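Local coordinates for dipicolinate synthase subunit A (Bacillus halodurans, PDB 3D4O), which is one subunit of dipicolinate synthase and probably makes spore dipicolinic acid from dihydrodipicolinate, an oxidation in which a nicotinamide dinucleotide would serve as cofactor, at residues C[14-19]-C[269-275]; C[35-39]-C[77-81]; C[159-163]-C[181-185]; C[214-220]-C[237-243]. Residue numbers count along the deposited sequence, not the author numbering.

Contact 1: C[14-19]-C[269-275]; sequences DARQLE and PGIVAPK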
loop_
_atom_site.group_PDB
_atom_site.type_symbol
_atom_site.label_atom_id
_atom_site.label_comp_id
_atom_site.label_asym_id
_atom_site.label_seq_id
_atom_site.Cartn_x
_atom_site.Cartn_y
_atom_site.Cartn_z
ATOM N N ASP C 14 2.105 -9.793 18.891
ATOM C CA ASP C 14 2.494 -8.565 18.243
ATOM C C ASP C 14 1.783 -7.381 18.853
ATOM O O ASP C 14 1.396 -7.423 20.026
ATOM C CB ASP C 14 2.359 -8.643 16.720
ATOM C CG ASP C 14 0.934 -8.818 16.236
ATOM O OD1 ASP C 14 -0.007 -8.381 16.909
ATOM O OD2 ASP C 14 0.760 -9.332 15.125
ATOM N N ALA C 15 1.634 -6.328 18.072
ATOM C CA ALA C 15 1.065 -5.080 18.629
ATOM C C ALA C 15 -0.379 -5.255 19.025
ATOM O O ALA C 15 -0.871 -4.574 19.919
ATOM C CB ALA C 15 1.263 -3.864 17.689
ATOM N N ARG C 16 -1.040 -6.197 18.383
ATOM C CA ARG C 16 -2.407 -6.538 18.745
ATOM C C ARG C 16 -2.513 -6.874 20.208
ATOM O O ARG C 16 -3.475 -6.513 20.878
ATOM C CB ARG C 16 -2.908 -7.805 18.015
ATOM C CG ARG C 16 -3.272 -7.506 16.647
ATOM C CD ARG C 16 -3.632 -8.738 15.908
ATOM N NE ARG C 16 -2.445 -9.437 15.466
ATOM C CZ ARG C 16 -2.437 -10.252 14.422
ATOM N NH1 ARG C 16 -3.534 -10.457 13.776
ATOM N NH2 ARG C 16 -1.348 -10.873 14.044
ATOM N N GLN C 17 -1.532 -7.605 20.674
ATOM C CA GLN C 17 -1.547 -8.097 22.062
ATOM C C GLN C 17 -1.548 -6.978 23.093
ATOM O O GLN C 17 -2.049 -7.150 24.209
ATOM C CB GLN C 17 -0.438 -9.094 22.348
ATOM C CG GLN C 17 -0.870 -10.515 22.113
ATOM C CD GLN C 17 -1.172 -10.837 20.682
ATOM O OE1 GLN C 17 -0.521 -10.335 19.756
ATOM N NE2 GLN C 17 -2.155 -11.705 20.484
ATOM N N LEU C 18 -1.025 -5.829 22.683
ATOM C CA LEU C 18 -0.942 -4.671 23.571
ATOM C C LEU C 18 -2.360 -4.228 23.971
ATOM O O LEU C 18 -2.576 -3.762 25.088
ATOM C CB LEU C 18 -0.176 -3.491 22.940
ATOM C CG LEU C 18 1.311 -3.713 22.628
ATOM C CD1 LEU C 18 1.886 -2.507 21.897
ATOM C CD2 LEU C 18 2.087 -4.004 23.882
ATOM N N GLU C 19 -3.312 -4.418 23.057
ATOM C CA GLU C 19 -4.714 -4.016 23.308
ATOM C C GLU C 19 -5.357 -4.997 24.270
ATOM O O GLU C 19 -6.173 -4.656 25.120
ATOM C CB GLU C 19 -5.533 -3.992 22.008
ATOM C CG GLU C 19 -5.081 -2.987 21.003
ATOM C CD GLU C 19 -5.008 -1.592 21.555
ATOM O OE1 GLU C 19 -5.880 -1.197 22.379
ATOM O OE2 GLU C 19 -4.075 -0.886 21.129
ATOM N N PRO C 269 -2.942 -7.983 9.827
ATOM C CA PRO C 269 -3.690 -7.119 10.768
ATOM C C PRO C 269 -2.827 -6.573 11.905
ATOM O O PRO C 269 -3.013 -5.442 12.362
ATOM C CB PRO C 269 -4.792 -8.061 11.290
ATOM C CG PRO C 269 -5.011 -9.008 10.127
ATOM C CD PRO C 269 -3.598 -9.293 9.673
ATOM N N GLY C 270 -1.831 -7.349 12.306
ATOM C CA GLY C 270 -0.938 -6.935 13.392
ATOM C C GLY C 270 0.024 -5.881 12.882
ATOM O O GLY C 270 0.565 -5.071 13.612
ATOM N N ILE C 271 0.225 -5.896 11.584
ATOM C CA ILE C 271 1.161 -4.942 10.947
ATOM C C ILE C 271 0.461 -3.633 10.564
ATOM O O ILE C 271 1.000 -2.546 10.762
ATOM C CB ILE C 271 1.797 -5.556 9.696
ATOM C CG1 ILE C 271 2.817 -6.601 10.118
ATOM C CG2 ILE C 271 2.449 -4.487 8.834
ATOM C CD1 ILE C 271 3.125 -7.665 9.028
ATOM N N VAL C 272 -0.758 -3.742 10.045
ATOM C CA VAL C 272 -1.431 -2.550 9.548
ATOM C C VAL C 272 -2.537 -1.976 10.401
ATOM O O VAL C 272 -2.854 -0.825 10.260
ATOM C CB VAL C 272 -1.957 -2.731 8.093
ATOM C CG1 VAL C 272 -0.780 -3.070 7.157
ATOM C CG2 VAL C 272 -3.122 -3.760 8.012
ATOM N N ALA C 273 -3.147 -2.752 11.274
ATOM C CA ALA C 273 -4.222 -2.178 12.096
ATOM C C ALA C 273 -4.258 -2.849 13.467
ATOM O O ALA C 273 -5.306 -3.336 13.896
ATOM C CB ALA C 273 -5.571 -2.352 11.381
ATOM N N PRO C 274 -3.109 -2.882 14.156
ATOM C CA PRO C 274 -3.029 -3.636 15.409
ATOM C C PRO C 274 -3.987 -3.173 16.518
ATOM O O PRO C 274 -4.422 -3.980 17.331
ATOM C CB PRO C 274 -1.556 -3.462 15.822
ATOM C CG PRO C 274 -1.093 -2.227 15.104
ATOM C CD PRO C 274 -1.840 -2.213 13.825
ATOM N N LYS C 275 -4.307 -1.882 16.525
ATOM C CA LYS C 275 -5.201 -1.336 17.542
ATOM C C LYS C 275 -6.606 -1.878 17.280
ATOM O O LYS C 275 -7.247 -2.441 18.175
ATOM C CB LYS C 275 -5.196 0.189 17.566
ATOM C CG LYS C 275 -6.135 0.772 18.616
ATOM C CD LYS C 275 -6.004 2.269 18.823
ATOM C CE LYS C 275 -4.877 2.581 19.830
ATOM N NZ LYS C 275 -4.840 4.041 20.259
HETATM O O HOH W 1 2.654 -5.508 15.243
#

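Contact 2: C[35-39]-C[77-81]; sequences GFDQL and TIFSN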
loop_
_atom_site.group_PDB
_atom_site.type_symbol
_atom_site.label_atom_id
_atom_site.label_comp_id
_atom_site.label_asym_id
_atom_site.label_seq_id
_atom_site.Cartn_x
_atom_site.Cartn_y
_atom_site.Cartn_z
ATOM N N GLY C 35 7.587 -12.819 26.995
ATOM C CA GLY C 35 8.045 -12.401 25.662
ATOM C C GLY C 35 7.976 -10.919 25.387
ATOM O O GLY C 35 8.147 -10.470 24.246
ATOM N N PHE C 36 7.783 -10.146 26.442
ATOM C CA PHE C 36 7.646 -8.689 26.301
ATOM C C PHE C 36 8.709 -7.891 27.055
ATOM O O PHE C 36 8.464 -6.799 27.548
ATOM C CB PHE C 36 6.249 -8.272 26.762
ATOM C CG PHE C 36 5.133 -8.794 25.888
ATOM C CD1 PHE C 36 4.661 -10.098 26.034
ATOM C CD2 PHE C 36 4.543 -7.977 24.950
ATOM C CE1 PHE C 36 3.631 -10.579 25.247
ATOM C CE2 PHE C 36 3.501 -8.460 24.153
ATOM C CZ PHE C 36 3.047 -9.766 24.309
ATOM N N ASP C 37 9.907 -8.442 27.126
ATOM C CA ASP C 37 10.984 -7.777 27.857
ATOM C C ASP C 37 11.332 -6.426 27.249
ATOM O O ASP C 37 11.763 -5.515 27.961
ATOM C CB ASP C 37 12.215 -8.671 28.017
ATOM C CG ASP C 37 12.598 -9.347 26.752
ATOM O OD1 ASP C 37 13.104 -8.668 25.849
ATOM O OD2 ASP C 37 12.386 -10.565 26.663
ATOM N N GLN C 38 11.081 -6.274 25.951
ATOM C CA GLN C 38 11.363 -4.994 25.278
ATOM C C GLN C 38 10.266 -3.966 25.508
ATOM O O GLN C 38 10.449 -2.789 25.249
ATOM C CB GLN C 38 11.572 -5.177 23.783
ATOM C CG GLN C 38 12.817 -5.964 23.469
ATOM C CD GLN C 38 12.953 -6.279 21.994
ATOM O OE1 GLN C 38 13.855 -7.003 21.597
ATOM N NE2 GLN C 38 12.049 -5.746 21.180
ATOM N N LEU C 39 9.130 -4.433 25.994
ATOM C CA LEU C 39 7.986 -3.556 26.273
ATOM C C LEU C 39 8.313 -2.684 27.476
ATOM O O LEU C 39 8.342 -3.115 28.616
ATOM C CB LEU C 39 6.701 -4.357 26.508
ATOM C CG LEU C 39 5.434 -3.533 26.694
ATOM C CD1 LEU C 39 5.203 -2.673 25.454
ATOM C CD2 LEU C 39 4.236 -4.439 26.975
ATOM N N THR C 77 7.175 -13.572 18.997
ATOM C CA THR C 77 7.075 -12.285 19.679
ATOM C C THR C 77 7.994 -11.249 19.060
ATOM O O THR C 77 9.167 -11.523 18.787
ATOM C CB THR C 77 7.438 -12.374 21.170
ATOM O OG1 THR C 77 7.366 -11.064 21.728
ATOM C CG2 THR C 77 8.850 -12.930 21.367
ATOM N N ILE C 78 7.440 -10.060 18.860
ATOM C CA ILE C 78 8.194 -8.946 18.306
ATOM C C ILE C 78 8.746 -8.078 19.451
ATOM O O ILE C 78 9.332 -7.044 19.193
ATOM C CB ILE C 78 7.349 -8.023 17.350
ATOM C CG1 ILE C 78 6.289 -7.217 18.120
ATOM C CG2 ILE C 78 6.738 -8.819 16.167
ATOM C CD1 ILE C 78 5.494 -6.221 17.246
ATOM N N PHE C 79 8.506 -8.489 20.696
ATOM C CA PHE C 79 8.926 -7.695 21.883
ATOM C C PHE C 79 10.041 -8.363 22.671
ATOM O O PHE C 79 10.246 -8.101 23.849
ATOM C CB PHE C 79 7.751 -7.436 22.833
ATOM C CG PHE C 79 6.622 -6.670 22.216
ATOM C CD1 PHE C 79 6.684 -5.306 22.107
ATOM C CD2 PHE C 79 5.497 -7.321 21.750
ATOM C CE1 PHE C 79 5.654 -4.593 21.522
ATOM C CE2 PHE C 79 4.463 -6.610 21.190
ATOM C CZ PHE C 79 4.545 -5.254 21.064
ATOM N N SER C 80 10.731 -9.256 21.985
ATOM C CA SER C 80 11.862 -10.014 22.551
ATOM C C SER C 80 12.581 -10.819 21.491
ATOM O O SER C 80 11.993 -11.275 20.504
ATOM C CB SER C 80 11.383 -10.978 23.637
ATOM O OG SER C 80 12.460 -11.790 24.111
ATOM N N ASN C 81 13.871 -10.972 21.726
ATOM C CA ASN C 81 14.750 -11.726 20.841
ATOM C C ASN C 81 14.919 -13.121 21.403
ATOM O O ASN C 81 15.595 -13.967 20.817
ATOM C CB ASN C 81 16.109 -11.044 20.719
ATOM C CG ASN C 81 16.062 -9.802 19.851
ATOM O OD1 ASN C 81 15.443 -9.798 18.789
ATOM N ND2 ASN C 81 16.743 -8.747 20.288
HETATM O O HOH W 2 15.303 -9.550 23.928
#

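Contact 3: C[159-163]-C[181-185]; sequences AVLGL and VKVGA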
loop_
_atom_site.group_PDB
_atom_site.type_symbol
_atom_site.label_atom_id
_atom_site.label_comp_id
_atom_site.label_asym_id
_atom_site.label_seq_id
_atom_site.Cartn_x
_atom_site.Cartn_y
_atom_site.Cartn_z
ATOM N N ALA C 159 -6.544 -11.363 -9.838
ATOM C CA ALA C 159 -7.263 -12.604 -9.503
ATOM C C ALA C 159 -7.170 -12.844 -8.024
ATOM O O ALA C 159 -6.108 -12.610 -7.406
ATOM C CB ALA C 159 -6.686 -13.802 -10.214
ATOM N N VAL C 160 -8.307 -13.228 -7.456
ATOM C CA VAL C 160 -8.361 -13.694 -6.064
ATOM C C VAL C 160 -8.818 -15.144 -6.131
ATOM O O VAL C 160 -9.764 -15.487 -6.856
ATOM C CB VAL C 160 -9.303 -12.905 -5.155
ATOM C CG1 VAL C 160 -9.330 -13.548 -3.756
ATOM C CG2 VAL C 160 -8.920 -11.422 -5.033
ATOM N N LEU C 161 -8.126 -16.006 -5.405
ATOM C CA LEU C 161 -8.443 -17.441 -5.399
ATOM C C LEU C 161 -9.119 -17.725 -4.075
ATOM O O LEU C 161 -8.525 -17.540 -3.007
ATOM C CB LEU C 161 -7.195 -18.291 -5.561
ATOM C CG LEU C 161 -6.373 -17.982 -6.812
ATOM C CD1 LEU C 161 -5.146 -18.899 -6.878
ATOM C CD2 LEU C 161 -7.172 -18.067 -8.106
ATOM N N GLY C 162 -10.397 -18.062 -4.181
ATOM C CA GLY C 162 -11.248 -18.377 -3.038
ATOM C C GLY C 162 -12.215 -17.274 -2.702
ATOM O O GLY C 162 -11.869 -16.093 -2.763
ATOM N N LEU C 163 -13.456 -17.655 -2.408
ATOM C CA LEU C 163 -14.426 -16.672 -2.011
ATOM C C LEU C 163 -14.968 -17.019 -0.613
ATOM O O LEU C 163 -16.175 -16.982 -0.332
ATOM C CB LEU C 163 -15.528 -16.459 -3.028
ATOM C CG LEU C 163 -16.248 -15.142 -2.710
ATOM C CD1 LEU C 163 -15.664 -13.932 -3.505
ATOM C CD2 LEU C 163 -17.693 -15.274 -3.001
ATOM N N VAL C 181 -11.091 -7.457 -11.572
ATOM C CA VAL C 181 -10.985 -8.568 -10.688
ATOM C C VAL C 181 -11.694 -9.806 -11.147
ATOM O O VAL C 181 -12.846 -9.793 -11.550
ATOM C CB VAL C 181 -11.552 -8.222 -9.303
ATOM C CG1 VAL C 181 -11.535 -9.460 -8.419
ATOM C CG2 VAL C 181 -10.797 -7.028 -8.642
ATOM N N LYS C 182 -10.963 -10.893 -11.070
ATOM C CA LYS C 182 -11.552 -12.191 -11.371
ATOM C C LYS C 182 -11.320 -13.037 -10.148
ATOM O O LYS C 182 -10.308 -12.897 -9.490
ATOM C CB LYS C 182 -10.970 -12.835 -12.624
ATOM C CG LYS C 182 -9.483 -13.048 -12.622
ATOM C CD LYS C 182 -9.045 -13.981 -13.783
ATOM C CE LYS C 182 -9.216 -13.364 -15.144
ATOM N NZ LYS C 182 -8.770 -14.237 -16.322
ATOM N N VAL C 183 -12.316 -13.840 -9.814
ATOM C CA VAL C 183 -12.248 -14.690 -8.639
ATOM C C VAL C 183 -12.438 -16.160 -9.023
ATOM O O VAL C 183 -13.371 -16.549 -9.743
ATOM C CB VAL C 183 -13.267 -14.265 -7.535
ATOM C CG1 VAL C 183 -13.002 -15.085 -6.208
ATOM C CG2 VAL C 183 -13.203 -12.751 -7.235
ATOM N N GLY C 184 -11.512 -16.963 -8.544
ATOM C CA GLY C 184 -11.536 -18.412 -8.773
ATOM C C GLY C 184 -12.072 -19.179 -7.584
ATOM O O GLY C 184 -11.717 -18.913 -6.446
ATOM N N ALA C 185 -12.972 -20.109 -7.862
ATOM C CA ALA C 185 -13.573 -20.964 -6.796
ATOM C C ALA C 185 -14.191 -22.194 -7.407
ATOM O O ALA C 185 -14.430 -22.253 -8.587
ATOM C CB ALA C 185 -14.639 -20.189 -6.001
#

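Contact 4: C[214-220]-C[237-243]; sequences VDVCINT and HTFVIDL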
loop_
_atom_site.group_PDB
_atom_site.type_symbol
_atom_site.label_atom_id
_atom_site.label_comp_id
_atom_site.label_asym_id
_atom_site.label_seq_id
_atom_site.Cartn_x
_atom_site.Cartn_y
_atom_site.Cartn_z
ATOM N N VAL C 214 -2.919 -12.369 -15.753
ATOM C CA VAL C 214 -3.062 -11.748 -14.438
ATOM C C VAL C 214 -1.809 -11.069 -13.945
ATOM O O VAL C 214 -0.690 -11.624 -13.981
ATOM C CB VAL C 214 -3.605 -12.764 -13.417
ATOM C CG1 VAL C 214 -3.572 -12.211 -12.040
ATOM C CG2 VAL C 214 -5.041 -13.111 -13.838
ATOM N N ASP C 215 -2.032 -9.872 -13.435
ATOM C CA ASP C 215 -0.946 -9.028 -12.944
ATOM C C ASP C 215 -0.636 -9.218 -11.464
ATOM O O ASP C 215 0.494 -9.074 -11.040
ATOM C CB ASP C 215 -1.319 -7.575 -13.147
ATOM C CG ASP C 215 -1.482 -7.229 -14.575
ATOM O OD1 ASP C 215 -0.570 -7.565 -15.361
ATOM O OD2 ASP C 215 -2.504 -6.591 -14.892
ATOM N N VAL C 216 -1.691 -9.448 -10.686
ATOM C CA VAL C 216 -1.563 -9.690 -9.245
ATOM C C VAL C 216 -2.536 -10.782 -8.888
ATOM O O VAL C 216 -3.708 -10.720 -9.244
ATOM C CB VAL C 216 -1.842 -8.440 -8.362
ATOM C CG1 VAL C 216 -1.611 -8.773 -6.845
ATOM C CG2 VAL C 216 -0.932 -7.259 -8.756
ATOM N N CYS C 217 -2.015 -11.790 -8.228
ATOM C CA CYS C 217 -2.805 -12.922 -7.800
ATOM C C CYS C 217 -2.713 -13.086 -6.289
ATOM O O CYS C 217 -1.622 -13.214 -5.735
ATOM C CB CYS C 217 -2.287 -14.162 -8.480
ATOM S SG CYS C 217 -3.145 -15.695 -8.013
ATOM N N ILE C 218 -3.873 -13.040 -5.640
ATOM C CA ILE C 218 -3.966 -13.213 -4.194
ATOM C C ILE C 218 -4.599 -14.529 -3.873
ATOM O O ILE C 218 -5.742 -14.775 -4.236
ATOM C CB ILE C 218 -4.830 -12.086 -3.555
ATOM C CG1 ILE C 218 -4.215 -10.726 -3.949
ATOM C CG2 ILE C 218 -4.920 -12.327 -2.054
ATOM C CD1 ILE C 218 -5.215 -9.741 -4.488
ATOM N N ASN C 219 -3.846 -15.418 -3.234
ATOM C CA ASN C 219 -4.421 -16.691 -2.823
ATOM C C ASN C 219 -4.938 -16.684 -1.398
ATOM O O ASN C 219 -4.258 -16.221 -0.485
ATOM C CB ASN C 219 -3.437 -17.840 -2.934
ATOM C CG ASN C 219 -4.055 -19.145 -2.451
ATOM O OD1 ASN C 219 -5.114 -19.543 -2.922
ATOM N ND2 ASN C 219 -3.436 -19.772 -1.471
ATOM N N THR C 220 -6.162 -17.186 -1.231
ATOM C CA THR C 220 -6.741 -17.422 0.101
ATOM C C THR C 220 -7.033 -18.920 0.306
ATOM O O THR C 220 -7.361 -19.330 1.400
ATOM C CB THR C 220 -8.050 -16.650 0.358
ATOM O OG1 THR C 220 -9.115 -17.179 -0.454
ATOM C CG2 THR C 220 -7.875 -15.170 0.091
ATOM N N HIS C 237 5.897 -10.781 -14.753
ATOM C CA HIS C 237 5.876 -9.687 -13.769
ATOM C C HIS C 237 4.818 -9.893 -12.693
ATOM O O HIS C 237 4.661 -9.065 -11.810
ATOM C CB HIS C 237 5.580 -8.370 -14.471
ATOM C CG HIS C 237 4.201 -8.311 -15.039
ATOM N ND1 HIS C 237 3.921 -8.624 -16.352
ATOM C CD2 HIS C 237 3.008 -8.036 -14.450
ATOM C CE1 HIS C 237 2.618 -8.519 -16.552
ATOM N NE2 HIS C 237 2.037 -8.183 -15.409
ATOM N N THR C 238 4.105 -11.016 -12.754
ATOM C CA THR C 238 3.006 -11.239 -11.823
ATOM C C THR C 238 3.487 -11.246 -10.375
ATOM O O THR C 238 4.563 -11.729 -10.060
ATOM C CB THR C 238 2.262 -12.528 -12.079
ATOM O OG1 THR C 238 1.913 -12.602 -13.455
ATOM C CG2 THR C 238 0.978 -12.555 -11.266
ATOM N N PHE C 239 2.652 -10.694 -9.509
ATOM C CA PHE C 239 2.927 -10.686 -8.068
ATOM C C PHE C 239 1.898 -11.584 -7.377
ATOM O O PHE C 239 0.690 -11.371 -7.469
ATOM C CB PHE C 239 2.886 -9.257 -7.546
ATOM C CG PHE C 239 3.166 -9.117 -6.060
ATOM C CD1 PHE C 239 4.059 -9.938 -5.418
ATOM C CD2 PHE C 239 2.584 -8.095 -5.345
ATOM C CE1 PHE C 239 4.311 -9.789 -4.082
ATOM C CE2 PHE C 239 2.863 -7.911 -4.018
ATOM C CZ PHE C 239 3.745 -8.759 -3.384
ATOM N N VAL C 240 2.389 -12.620 -6.720
ATOM C CA VAL C 240 1.502 -13.544 -6.011
ATOM C C VAL C 240 1.577 -13.272 -4.515
ATOM O O VAL C 240 2.629 -13.386 -3.922
ATOM C CB VAL C 240 1.876 -15.028 -6.193
ATOM C CG1 VAL C 240 0.997 -15.891 -5.263
ATOM C CG2 VAL C 240 1.764 -15.484 -7.677
ATOM N N ILE C 241 0.447 -12.902 -3.932
ATOM C CA ILE C 241 0.362 -12.657 -2.499
ATOM C C ILE C 241 -0.436 -13.809 -1.899
ATOM O O ILE C 241 -1.617 -13.962 -2.198
ATOM C CB ILE C 241 -0.300 -11.293 -2.173
ATOM C CG1 ILE C 241 0.553 -10.110 -2.674
ATOM C CG2 ILE C 241 -0.437 -11.104 -0.667
ATOM C CD1 ILE C 241 -0.112 -8.706 -2.440
ATOM N N ASP C 242 0.236 -14.651 -1.117
ATOM C CA ASP C 242 -0.392 -15.839 -0.502
ATOM C C ASP C 242 -0.765 -15.596 0.957
ATOM O O ASP C 242 0.083 -15.470 1.855
ATOM C CB ASP C 242 0.481 -17.061 -0.659
ATOM C CG ASP C 242 -0.288 -18.345 -0.505
ATOM O OD1 ASP C 242 -1.443 -18.330 -0.033
ATOM O OD2 ASP C 242 0.288 -19.381 -0.851
ATOM N N LEU C 243 -2.078 -15.501 1.145
ATOM C CA LEU C 243 -2.673 -15.202 2.412
ATOM C C LEU C 243 -3.049 -16.472 3.150
ATOM O O LEU C 243 -3.368 -16.412 4.323
ATOM C CB LEU C 243 -3.921 -14.316 2.230
ATOM C CG LEU C 243 -3.683 -12.920 1.670
ATOM C CD1 LEU C 243 -4.997 -12.188 1.624
ATOM C CD2 LEU C 243 -2.662 -12.172 2.541
#

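Contact 1: C[14-19]-C[269-275]
No direct hydrogen bond joins these two helix-bearing segments, although a salt bridge lies right at their interface. Arg16 NH2 meets Asp14 OD2 at 2.8 Å, both within 14-19, and the resulting ion pair rests on the last turn of helix 268-272: Gly270 CA lies over one face of the guanidinium, 3.6 Å from Arg16 NE and 3.4 Å from Asp14 OD2. A side chain at Gly270 would collide with both charged groups. Asp14 is also the N-cap of helix 15-26. Its OD1 accepts from Arg16 N (2.8 Å), and its own N donates to Gln17 OE1 (2.8 Å), completing a capping box. This N-terminus lies against the break between helices 268-272 and 274-289, where Ala273 leaves helical geometry, and the contact joins the N-terminal Rossmann-like domain to the C-terminal helix of the chain. Pro274 packs its CB on Ala15 CB at 3.4 Å, and its carbonyl O receives a CA-H...O contact from Arg16 CA (3.6 Å). Glu19 CG reaches Lys275 O at 3.6 Å, while its carboxylate pairs with Arg279. One water bridges the segments, accepting from Ala15 N (3.1 Å) and donating to Gly270 O (2.7 Å).

Contact 2: C[35-39]-C[77-81]
Two loops of the N-terminal Rossmann-like domain meet here, one following strand 30-34 and containing a type I beta turn from Phe36 to Leu39, the other lying between strand 61-63 and helix 88-92 and containing an ST turn at Thr77. The t rotamer of Thr77 gives its hydroxyl two roles: OG1 accepts from Phe79 N (3.0 Å) and donates to Gly35 O (2.7 Å). Gly35 has a positive phi of 97°, at which a CB would be jammed against the preceding carbonyl. Phe36 and Phe79 both take the m rotamer and bring their rings to near-parallel planes, 22° apart, but slid so far that they barely overlap; the centroids are 5.0 Å apart and the closest atoms, Phe36 CE2 and Phe79 CD2, are 3.3 Å apart. Leu39 CD1 adds a looser contact with Phe79 CE1 at 4.4 Å, and Leu18 of helix 15-26 packs on both Leu39 and Phe79. The turn is held to the second loop by Gln38 N, which donates to Phe79 O at 2.9 Å, while the extended Gln38 side chain passes Ser80 N. With chi1 in p, Asp37 directs its carboxylate to the other loop: OD1 accepts from a water held by Asn81 N, and OD2 accepts from Ser80 OG at 2.8 Å.

Contact 3: C[159-163]-C[181-185]
Strands 159-161 and 181-185 run parallel, their axes 4.6 Å apart at closest and inclined by 21°, as the first and second strands of a beta-alpha-beta crossover through helix 165-176 in a Rossmann-type sheet. The backbone ladder alternates between them: Val160 N donates to Lys182 O (2.9 Å), Gly184 N to Val160 O (2.8 Å) and Gly162 N to Gly184 O (2.8 Å). The last bond extends the pairing into the turn after the first strand, where Gly162, with a phi of 105°, begins a sequence consistent with the GxGxxG dinucleotide-binding motif. Val160 and Val183 share one face of the sheet, where both pack on Ala171 of the crossover helix. On the face of Ala159, Lys182 and Leu161, Ala159 CB lies 3.8 Å from Lys182 CG, whose amino end leads away to the carbonyl of Glu210. Gly184 spares Leu161 a tight approach, since a CB there would crowd Leu161 CD2. Beyond the strand, Leu163 CD1 meets Val183 CG1 at 4.0 Å.

Contact 4: C[214-220]-C[237-243]
Apolar side chains fill the middle of both faces of this strand pair. On one face Ile218 CG1 lies 4.3 Å from Ile241 CB, and Ile218 CG2 reaches Leu243 CD1 at 3.7 Å; Thr141 of helix 127-148 packs on all three residues. On the other, Cys217 CB is 4.3 Å from Val240 CG2. Strands 216-219 and 239-242 are parallel neighbours, linked by helix 228-233 in a beta-alpha-beta unit of the second Rossmann-type sheet. Their ladder runs from Phe239 N to Asp215 O (3.1 Å), through Cys217 N to Phe239 O (2.8 Å), Ile241 N to Cys217 O (2.8 Å) and Asn219 N to Ile241 O (2.9 Å), to Leu243 N with Asn219 O (2.8 Å). At the C-terminal ends, Asn219 ND2 donates to Asp242 OD1 (2.8 Å), while Asp242 OD2 accepts from Gly249 N and is also bonded to Thr250 OG1. At the N-terminal ends, His237 NE2 donates to Asp215 OD1 at 2.7 Å, with the oxygen near the imidazole plane.

Contacts 3 and 4 belong to one six-stranded parallel sheet. Their centres are 10 Å apart, and they meet where strands 157-161 and 216-219 lie side by side, joined by Ala159 O to Ile218 N (2.9 Å). Contact 2 belongs to the other Rossmann-like domain, its centre about 38 Å from that of contact 3. It touches contact 1, 14 Å away between centres, through Leu18, Leu39 and Phe79. Along the chain, contacts 2, 3 and 4 follow one another within the span that contact 1 closes, since its segments lie near the two chain ends. Helix 274-289 thus returns to the N-terminal domain after the second sheet is complete, tying the two domains together.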